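Local coordinates for protein malate dehydrogenase (Picrophilus torridus, PDB 4BGV) that probably catalyses the reversible, NAD-dependent oxidation of malate to oxaloacetate, a step of the tricarboxylic acid cycle, at residues A[181-189]-A[293-304]. Numbering follows the deposited sequence. Where two conformers were deposited one is given.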
loop_
_atom_site.group_PDB
_atom_site.type_symbol
_atom_site.label_atom_id
_atom_site.label_comp_id
_atom_site.label_asym_id
_atom_site.label_seq_id
_atom_site.Cartn_x
_atom_site.Cartn_y
_atom_site.Cartn_z
ATOM N N GLY A 181 21.581 12.571 20.697
ATOM C CA GLY A 181 21.828 13.515 21.774
ATOM C C GLY A 181 22.864 14.541 21.373
ATOM O O GLY A 181 22.795 15.110 20.289
ATOM N N ASP A 182 23.841 14.775 22.237
ATOM C CA ASP A 182 24.861 15.766 21.920
ATOM C C ASP A 182 25.825 15.260 20.852
ATOM O O ASP A 182 26.621 16.034 20.323
ATOM C CB ASP A 182 25.617 16.192 23.180
ATOM C CG ASP A 182 24.711 16.878 24.199
ATOM O OD1 ASP A 182 23.909 17.756 23.797
ATOM O OD2 ASP A 182 24.794 16.526 25.398
ATOM N N ASP A 183 25.768 13.968 20.544
ATOM C CA ASP A 183 26.608 13.418 19.476
ATOM C C ASP A 183 26.008 13.593 18.076
ATOM O O ASP A 183 26.664 13.276 17.075
ATOM C CB ASP A 183 26.919 11.942 19.717
ATOM C CG ASP A 183 27.933 11.730 20.840
ATOM O OD1 ASP A 183 28.673 12.680 21.164
ATOM O OD2 ASP A 183 27.993 10.603 21.384
ATOM N N MET A 184 24.757 14.052 18.012
ATOM C CA MET A 184 24.082 14.263 16.732
ATOM C C MET A 184 24.640 15.520 16.091
ATOM O O MET A 184 24.934 16.496 16.780
ATOM C CB MET A 184 22.579 14.444 16.945
ATOM C CG MET A 184 21.731 14.420 15.676
ATOM S SD MET A 184 19.999 14.828 16.084
ATOM C CE MET A 184 20.042 16.620 16.056
ATOM N N VAL A 185 24.783 15.502 14.768
ATOM C CA VAL A 185 25.293 16.669 14.055
ATOM C C VAL A 185 24.353 16.989 12.898
ATOM O O VAL A 185 24.386 16.334 11.854
ATOM C CB VAL A 185 26.712 16.441 13.495
ATOM C CG1 VAL A 185 27.213 17.716 12.791
ATOM C CG2 VAL A 185 27.674 16.027 14.607
ATOM N N PRO A 186 23.495 17.996 13.085
ATOM C CA PRO A 186 22.613 18.385 11.983
ATOM C C PRO A 186 23.376 19.235 10.972
ATOM O O PRO A 186 24.298 19.954 11.370
ATOM C CB PRO A 186 21.564 19.257 12.681
ATOM C CG PRO A 186 22.329 19.900 13.816
ATOM C CD PRO A 186 23.359 18.882 14.262
ATOM N N PHE A 187 23.026 19.128 9.691
ATOM C CA PHE A 187 23.442 20.119 8.693
ATOM C C PHE A 187 22.169 20.875 8.350
ATOM O O PHE A 187 21.329 20.399 7.568
ATOM C CB PHE A 187 24.001 19.486 7.404
ATOM C CG PHE A 187 25.400 18.920 7.522
ATOM C CD1 PHE A 187 25.803 18.207 8.644
ATOM C CD2 PHE A 187 26.293 19.055 6.471
ATOM C CE1 PHE A 187 27.094 17.666 8.730
ATOM C CE2 PHE A 187 27.573 18.511 6.536
ATOM C CZ PHE A 187 27.973 17.811 7.668
ATOM N N ILE A 188 22.003 22.037 8.963
ATOM C CA ILE A 188 20.810 22.845 8.733
ATOM C C ILE A 188 20.727 23.258 7.276
ATOM O O ILE A 188 19.645 23.265 6.693
ATOM C CB ILE A 188 20.800 24.093 9.638
ATOM C CG1 ILE A 188 20.676 23.676 11.100
ATOM C CG2 ILE A 188 19.683 25.037 9.254
ATOM C CD1 ILE A 188 19.696 22.560 11.329
ATOM N N ARG A 189 21.877 23.569 6.679
ATOM C CA ARG A 189 21.903 23.996 5.278
ATOM C C ARG A 189 21.430 22.919 4.303
ATOM O O ARG A 189 20.991 23.241 3.199
ATOM C CB ARG A 189 23.292 24.509 4.885
ATOM C CG ARG A 189 24.381 23.465 4.988
ATOM C CD ARG A 189 25.767 24.096 5.013
ATOM N NE ARG A 189 26.778 23.067 5.208
ATOM C CZ ARG A 189 27.522 22.564 4.232
ATOM N NH1 ARG A 189 27.391 23.023 2.990
ATOM N NH2 ARG A 189 28.422 21.635 4.506
ATOM N N PHE A 293 32.464 19.634 5.417
ATOM C CA PHE A 293 31.949 20.261 6.631
ATOM C C PHE A 293 32.231 21.761 6.621
ATOM O O PHE A 293 33.331 22.184 6.265
ATOM C CB PHE A 293 32.633 19.677 7.887
ATOM C CG PHE A 293 32.368 18.207 8.126
ATOM C CD1 PHE A 293 33.083 17.233 7.444
ATOM C CD2 PHE A 293 31.425 17.802 9.057
ATOM C CE1 PHE A 293 32.842 15.879 7.683
ATOM C CE2 PHE A 293 31.188 16.452 9.305
ATOM C CZ PHE A 293 31.896 15.494 8.618
ATOM N N ASN A 294 31.258 22.568 7.032
ATOM C CA ASN A 294 31.573 23.952 7.379
ATOM C C ASN A 294 32.167 23.989 8.796
ATOM O O ASN A 294 32.225 22.963 9.469
ATOM C CB ASN A 294 30.368 24.906 7.179
ATOM C CG ASN A 294 29.252 24.712 8.206
ATOM O OD1 ASN A 294 29.444 24.098 9.259
ATOM N ND2 ASN A 294 28.069 25.273 7.906
ATOM N N GLU A 295 32.600 25.150 9.252
ATOM C CA GLU A 295 33.300 25.222 10.533
ATOM C C GLU A 295 32.445 24.793 11.729
ATOM O O GLU A 295 32.933 24.099 12.632
ATOM C CB GLU A 295 33.906 26.616 10.747
ATOM C CG GLU A 295 34.228 26.968 12.199
ATOM C CD GLU A 295 35.220 26.021 12.858
ATOM O OE1 GLU A 295 35.885 25.238 12.147
ATOM O OE2 GLU A 295 35.335 26.063 14.102
ATOM N N ASP A 296 31.175 25.182 11.743
ATOM C CA ASP A 296 30.295 24.789 12.850
ATOM C C ASP A 296 30.096 23.274 12.883
ATOM O O ASP A 296 30.184 22.639 13.940
ATOM C CB ASP A 296 28.936 25.483 12.748
ATOM C CG ASP A 296 28.962 26.893 13.282
ATOM O OD1 ASP A 296 29.900 27.222 14.041
ATOM O OD2 ASP A 296 28.040 27.673 12.949
ATOM N N GLU A 297 29.852 22.697 11.712
ATOM C CA GLU A 297 29.608 21.267 11.608
ATOM C C GLU A 297 30.858 20.477 11.972
ATOM O O GLU A 297 30.774 19.435 12.619
ATOM C CB GLU A 297 29.140 20.909 10.198
ATOM C CG GLU A 297 27.811 21.557 9.826
ATOM C CD GLU A 297 27.635 21.760 8.323
ATOM O OE1 GLU A 297 28.577 21.458 7.551
ATOM O OE2 GLU A 297 26.562 22.260 7.921
ATOM N N LEU A 298 32.016 21.001 11.576
ATOM C CA LEU A 298 33.294 20.368 11.862
ATOM C C LEU A 298 33.543 20.275 13.366
ATOM O O LEU A 298 33.946 19.221 13.866
ATOM C CB LEU A 298 34.442 21.161 11.219
ATOM C CG LEU A 298 35.818 20.529 11.447
ATOM C CD1 LEU A 298 35.909 19.166 10.768
ATOM C CD2 LEU A 298 36.927 21.468 10.980
ATOM N N GLU A 299 33.316 21.372 14.084
ATOM C CA GLU A 299 33.459 21.425 15.544
ATOM C C GLU A 299 32.574 20.386 16.209
ATOM O O GLU A 299 32.973 19.655 17.111
ATOM C CB GLU A 299 33.019 22.798 16.065
ATOM C CG GLU A 299 33.928 23.948 15.717
ATOM C CD GLU A 299 33.368 25.298 16.160
ATOM O OE1 GLU A 299 32.144 25.519 16.035
ATOM O OE2 GLU A 299 34.155 26.143 16.626
ATOM N N ALA A 300 31.321 20.381 15.771
ATOM C CA ALA A 300 30.340 19.449 16.317
ATOM C C ALA A 300 30.737 18.010 16.003
ATOM O O ALA A 300 30.594 17.120 16.841
ATOM C CB ALA A 300 28.959 19.751 15.770
ATOM N N TRP A 301 31.232 17.781 14.788
ATOM C CA TRP A 301 31.675 16.447 14.405
ATOM C C TRP A 301 32.826 15.947 15.278
ATOM O O TRP A 301 32.824 14.795 15.721
ATOM C CB TRP A 301 32.067 16.401 12.927
ATOM C CG TRP A 301 32.452 15.016 12.462
ATOM C CD1 TRP A 301 33.706 14.567 12.173
ATOM C CD2 TRP A 301 31.568 13.909 12.245
ATOM N NE1 TRP A 301 33.658 13.247 11.776
ATOM C CE2 TRP A 301 32.358 12.818 11.827
ATOM C CE3 TRP A 301 30.188 13.727 12.381
ATOM C CZ2 TRP A 301 31.816 11.571 11.532
ATOM C CZ3 TRP A 301 29.648 12.485 12.079
ATOM C CH2 TRP A 301 30.464 11.420 11.663
ATOM N N LYS A 302 33.799 16.815 15.539
ATOM C CA LYS A 302 34.968 16.414 16.310
ATOM C C LYS A 302 34.584 15.952 17.714
ATOM O O LYS A 302 35.169 15.014 18.248
ATOM C CB LYS A 302 36.010 17.537 16.345
ATOM C CG LYS A 302 36.833 17.586 15.067
ATOM C CD LYS A 302 37.793 18.767 15.037
ATOM C CE LYS A 302 38.400 18.913 13.645
ATOM N NZ LYS A 302 39.426 19.991 13.580
ATOM N N LYS A 303 33.578 16.593 18.294
ATOM C CA LYS A 303 33.086 16.199 19.608
ATOM C C LYS A 303 32.438 14.818 19.557
ATOM O O LYS A 303 32.641 13.993 20.448
ATOM C CB LYS A 303 32.107 17.246 20.149
ATOM C CG LYS A 303 32.798 18.482 20.718
ATOM C CD LYS A 303 31.848 19.667 20.908
ATOM C CE LYS A 303 30.490 19.247 21.450
ATOM N NZ LYS A 303 29.482 19.098 20.357
ATOM N N SER A 304 31.661 14.573 18.507
ATOM C CA SER A 304 31.025 13.274 18.318
ATOM C C SER A 304 32.087 12.200 18.124
ATOM O O SER A 304 31.987 11.099 18.684
ATOM C CB SER A 304 30.076 13.292 17.117
ATOM O OG SER A 304 29.058 14.267 17.271
HETATM O O HOH W 1 27.807 17.494 18.398
HETATM O O HOH W 2 24.741 22.920 10.011
HETATM O O HOH W 3 24.149 24.629 8.218
#
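Glu297 lays its carboxylate flat on one face of the Phe187 ring, with CD 3.5 Å above the ring centre and the two planes only 19° apart; Glu297 CG adds a CH-pi contact over the face, 4.0 Å from the Phe187 centroid. Phe293 meets the same ring obliquely, its CD2 3.7 Å from Phe187 CZ. The Arg189 guanidinium has the same carboxylate at its edge, nearly coplanar, and CB of Asn294 over one face. Phe293 CZ lies over one face of the Trp301 indole, offset toward the rim, while Val185 CG2 stands at its edge. This packs the first turns (295-304) of the C-terminal helix 295-321 of the lactate/malate dehydrogenase fold against strand 184-187 of the alpha/beta C-terminal domain, the axes running antiparallel (163°).

The salt bridge is side-on: Arg189 NE reaches Glu297 OE2 at 2.8 Å and NH2 reaches OE1 at 3.1 Å, each on the syn lone pair. Glu297 and Asn294 also form a capping box at the helix start: Asn294 N donates to Glu297 OE1 (2.9 Å) from above the carboxylate plane, and Asn294 OD1 accepts from Glu297 N. OE1 thus takes two hydrogen bonds, while OE2 also takes a water that bridges to Pro186 O and Ile188 N. A leucine in place of Glu297 would probably leave the Arg189 charge without its carboxylate mate and undo one half of the capping box.

Further along, Val185 points its CG1, anti to the backbone N, at Ala300 CB, 4.0 Å away. Trp301 NE1 is held by Tyr267 O. Asp183 lies close to Arg93, which probably binds substrate, and Asp183 OD2 is hydrogen-bonded to Ser307 OG. In one of two deposited Ser304 conformers, hence less certainly, OG donates to Asp183 O at 2.6 Å, sitting 44° out of the carbonyl plane.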